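Local atomic coordinates of benzoylformate decarboxylase (Mycobacterium smegmatis, PDB entry 4Q9D), a protein that belongs to the thiamine pyrophosphate-dependent enzymes, with three domains built on parallel sheets, four chains in its assembly and a bound magnesium ion. Residues B[194-197]-B[198-202]; B[302-305]-B[306-309]. All coordinates share one frame; numbering follows the deposited sequence.

Contact 1 of 2, residues B[194-197]-B[198-202]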
# COMPACT_ATOMS: atom_id res chain seq x y z
N ALA B 194 9.77 -20.65 33.40
CA ALA B 194 10.78 -21.00 34.40
C ALA B 194 10.58 -22.43 34.89
O ALA B 194 11.55 -23.16 35.08
CB ALA B 194 10.73 -20.04 35.58
N GLU B 195 9.33 -22.83 35.09
CA GLU B 195 9.05 -24.18 35.51
C GLU B 195 9.51 -25.17 34.44
O GLU B 195 10.03 -26.23 34.76
CB GLU B 195 7.56 -24.39 35.80
CG GLU B 195 7.10 -23.92 37.18
CD GLU B 195 7.88 -24.58 38.33
OE1 GLU B 195 8.32 -25.76 38.19
OE2 GLU B 195 8.08 -23.91 39.37
N ARG B 196 9.30 -24.83 33.17
CA ARG B 196 9.67 -25.74 32.09
C ARG B 196 11.20 -25.85 32.03
O ARG B 196 11.76 -26.91 31.73
CB ARG B 196 9.12 -25.22 30.75
CG ARG B 196 9.64 -25.99 29.52
CD ARG B 196 9.04 -27.39 29.49
NE ARG B 196 9.58 -28.25 28.45
CZ ARG B 196 10.71 -28.94 28.58
NH1 ARG B 196 11.41 -28.85 29.71
NH2 ARG B 196 11.13 -29.73 27.58
N ILE B 197 11.87 -24.74 32.31
CA ILE B 197 13.32 -24.69 32.32
C ILE B 197 13.86 -25.55 33.48
O ILE B 197 14.83 -26.27 33.32
CB ILE B 197 13.81 -23.22 32.41
CG1 ILE B 197 13.53 -22.47 31.08
CG2 ILE B 197 15.31 -23.13 32.79
CD1 ILE B 197 13.77 -20.96 31.23
N ASN B 198 13.22 -25.47 34.65
CA ASN B 198 13.67 -26.23 35.81
C ASN B 198 13.60 -27.72 35.52
O ASN B 198 14.41 -28.49 36.02
CB ASN B 198 12.78 -25.97 37.01
CG ASN B 198 13.01 -24.63 37.63
OD1 ASN B 198 14.08 -24.01 37.49
ND2 ASN B 198 12.00 -24.16 38.35
N ALA B 199 12.64 -28.10 34.69
CA ALA B 199 12.41 -29.50 34.37
C ALA B 199 13.36 -30.06 33.32
O ALA B 199 13.43 -31.27 33.16
CB ALA B 199 10.98 -29.70 33.91
N ALA B 200 14.04 -29.19 32.57
CA ALA B 200 14.93 -29.69 31.53
C ALA B 200 16.11 -30.47 32.12
O ALA B 200 16.65 -30.10 33.15
CB ALA B 200 15.46 -28.53 30.67
N LYS B 201 16.54 -31.52 31.44
CA LYS B 201 17.74 -32.22 31.86
C LYS B 201 18.96 -31.68 31.15
O LYS B 201 20.04 -31.64 31.72
CB LYS B 201 17.62 -33.72 31.56
CG LYS B 201 16.38 -34.37 32.15
CD LYS B 201 16.36 -34.29 33.65
CE LYS B 201 15.25 -35.15 34.25
NZ LYS B 201 15.29 -35.12 35.74
N HIS B 202 18.78 -31.29 29.89
CA HIS B 202 19.87 -30.82 29.04
C HIS B 202 19.45 -29.56 28.28
O HIS B 202 19.18 -29.61 27.08
CB HIS B 202 20.28 -31.90 28.04
CG HIS B 202 20.67 -33.21 28.66
ND1 HIS B 202 21.91 -33.43 29.21
CD2 HIS B 202 19.97 -34.37 28.82
CE1 HIS B 202 21.97 -34.66 29.68
NE2 HIS B 202 20.81 -35.25 29.46
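Asn198 N donates to Ala194 O at 2.9 Å and Ala199 N to Glu195 O at 3.2 Å, two i-to-i+4 backbone bonds of helix 187-199, while Ala200 N turns back to Ile197 O (3.1 Å), an i-to-i+3 bond that tightens the winding as the chain leaves the helix. This helix is one of those packed on the parallel Rossmann-like sheet of the central domain. The tightening shows in the acceptor geometry as well: Ala200 N stands 67° out of the Ile197 carbonyl plane, away from either lone pair. A second, weak bond from Ala199 N to Arg196 O makes that amide bifurcated.

Among the side chains, Asn198 carries the contact, and it also touches Ile329. Its CG is placed anti to its own carbonyl carbon (chi1 -75°), which swings the amide back along the helix until CG lies 3.3 Å from Ala194 O. ND2 is also near that oxygen, but the angle is too poor for a hydrogen bond. OD1 instead accepts from the backbone N of Asp330. Glu195 bends at chi2, yet its OE1 stays 4.0 Å from Asn198 ND2, too far for a hydrogen bond, and the carboxylate and amide planes are nearly perpendicular (81°).

Ile197 is turned toward the sheet, where it packs on Leu269, Val271 and Leu296. Arg196 NH2 forms a salt bridge with Asp294. With that end anchored, the guanidinium turns an edge to the outgoing chain: Ala200 N lies in its plane, 3.9 Å from Arg196 NH1, and Ala200 CB is 4.2 Å from the same nitrogen.

Contact 2 of 2, residues B[302-305]-B[306-309]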
# COMPACT_ATOMS: atom_id res chain seq x y z
N PRO B 302 6.90 -8.80 18.76
CA PRO B 302 5.81 -9.74 18.47
C PRO B 302 5.87 -10.32 17.06
O PRO B 302 5.32 -11.40 16.83
CB PRO B 302 4.53 -8.90 18.66
CG PRO B 302 4.99 -7.66 19.41
CD PRO B 302 6.41 -7.44 19.05
N HIS B 303 6.51 -9.61 16.13
CA HIS B 303 6.63 -10.13 14.79
C HIS B 303 7.54 -11.38 14.79
O HIS B 303 7.27 -12.37 14.09
CB HIS B 303 7.20 -9.08 13.81
CG HIS B 303 7.56 -9.67 12.48
ND1 HIS B 303 8.87 -9.94 12.10
CD2 HIS B 303 6.79 -10.12 11.46
CE1 HIS B 303 8.87 -10.49 10.91
NE2 HIS B 303 7.62 -10.61 10.49
N ARG B 304 8.62 -11.31 15.57
CA ARG B 304 9.57 -12.43 15.67
C ARG B 304 8.97 -13.68 16.34
O ARG B 304 9.29 -14.80 15.94
CB ARG B 304 10.86 -12.01 16.38
CG ARG B 304 11.80 -11.24 15.47
CD ARG B 304 11.90 -12.06 14.16
NE ARG B 304 12.34 -11.31 13.00
CZ ARG B 304 12.64 -11.86 11.82
NH1 ARG B 304 12.59 -13.19 11.64
NH2 ARG B 304 13.04 -11.08 10.83
N SER B 305 8.11 -13.49 17.34
CA SER B 305 7.43 -14.65 17.92
C SER B 305 6.34 -15.14 16.97
O SER B 305 6.05 -16.33 16.91
CB SER B 305 6.82 -14.31 19.29
OG SER B 305 6.20 -13.04 19.25
N ALA B 306 5.73 -14.21 16.21
CA ALA B 306 4.64 -14.59 15.31
C ALA B 306 5.08 -15.46 14.14
O ALA B 306 4.32 -16.32 13.70
CB ALA B 306 3.92 -13.36 14.77
N VAL B 307 6.28 -15.19 13.60
CA VAL B 307 6.75 -15.93 12.42
C VAL B 307 7.50 -17.23 12.76
O VAL B 307 7.81 -17.99 11.87
CB VAL B 307 7.64 -15.07 11.47
CG1 VAL B 307 6.86 -13.82 10.95
CG2 VAL B 307 8.97 -14.65 12.17
N ALA B 308 7.81 -17.46 14.04
CA ALA B 308 8.59 -18.61 14.46
C ALA B 308 7.86 -19.88 14.04
O ALA B 308 6.67 -19.99 14.26
CB ALA B 308 8.80 -18.60 15.98
N PRO B 309 8.57 -20.84 13.40
CA PRO B 309 7.90 -22.05 12.91
C PRO B 309 7.52 -23.01 14.04
O PRO B 309 6.65 -23.87 13.86
CB PRO B 309 8.97 -22.71 12.01
CG PRO B 309 10.27 -22.23 12.54
CD PRO B 309 10.00 -20.81 13.05
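Ala306 N bonds to Pro302 O at 2.9 Å, the first i-to-i+4 link of the short helix 302-307, which joins strands 294-299 and 312-315 in a beta-alpha-beta unit of the central domain. The Ala306 methyl follows the same carbonyl, with CB 3.2 Å from Pro302 O, and beyond it packs Val148 of the second subunit.

Next, Val307 N repeats the bond to His303 O (3.0 Å, N-H...O angle 145°). Its two methyls divide the work. CG1 meets the His303 ring obliquely, 3.3 Å from NE2, whereas CG2 sits 4.3 Å above one ring face, offset toward the rim. The ring gets there because His303 CG is anti to the backbone N (chi1 170°), which trails the imidazole toward the next turn. CG2 also touches Arg304 NH1 at 3.9 Å.

Ala308 leaves the helical path, its CB resting 3.7 Å from Ser305 O.

Two other copies of the protein border this turn: Ser305 OG is hydrogen-bonded to Gln151 of the second subunit, and Arg304 NH2 forms a salt bridge with Asp110 of the third. Chemically, the local turn is held by backbone bonds and van der Waals contact of the Val307 methyls with the His303 ring and the Arg304 guanidinium, while the polar ends of Ser305 and Arg304 bond to neighbouring subunits; Asp110 probably also offsets the like charge of Arg90 near Arg304.

From the N terminus, contact 1 comes first: residues 194-202 close one local turn where helix 187-199 hands over to strand 203-207. Contact 2 follows about a hundred residues later, closing a turn between strands 294-299 and 312-315. The two are in series, neither enclosing nor crossing the other, and their nearest atoms remain about 15 Å apart. What relates them is strand 294-299 of the central-domain sheet. Contact 1 meets it through Asp294 and Leu296, contact 2 through Gln297 and Thr299; the alternating positions are consistent with opposite faces. Other subunits touch contact 2 but not contact 1.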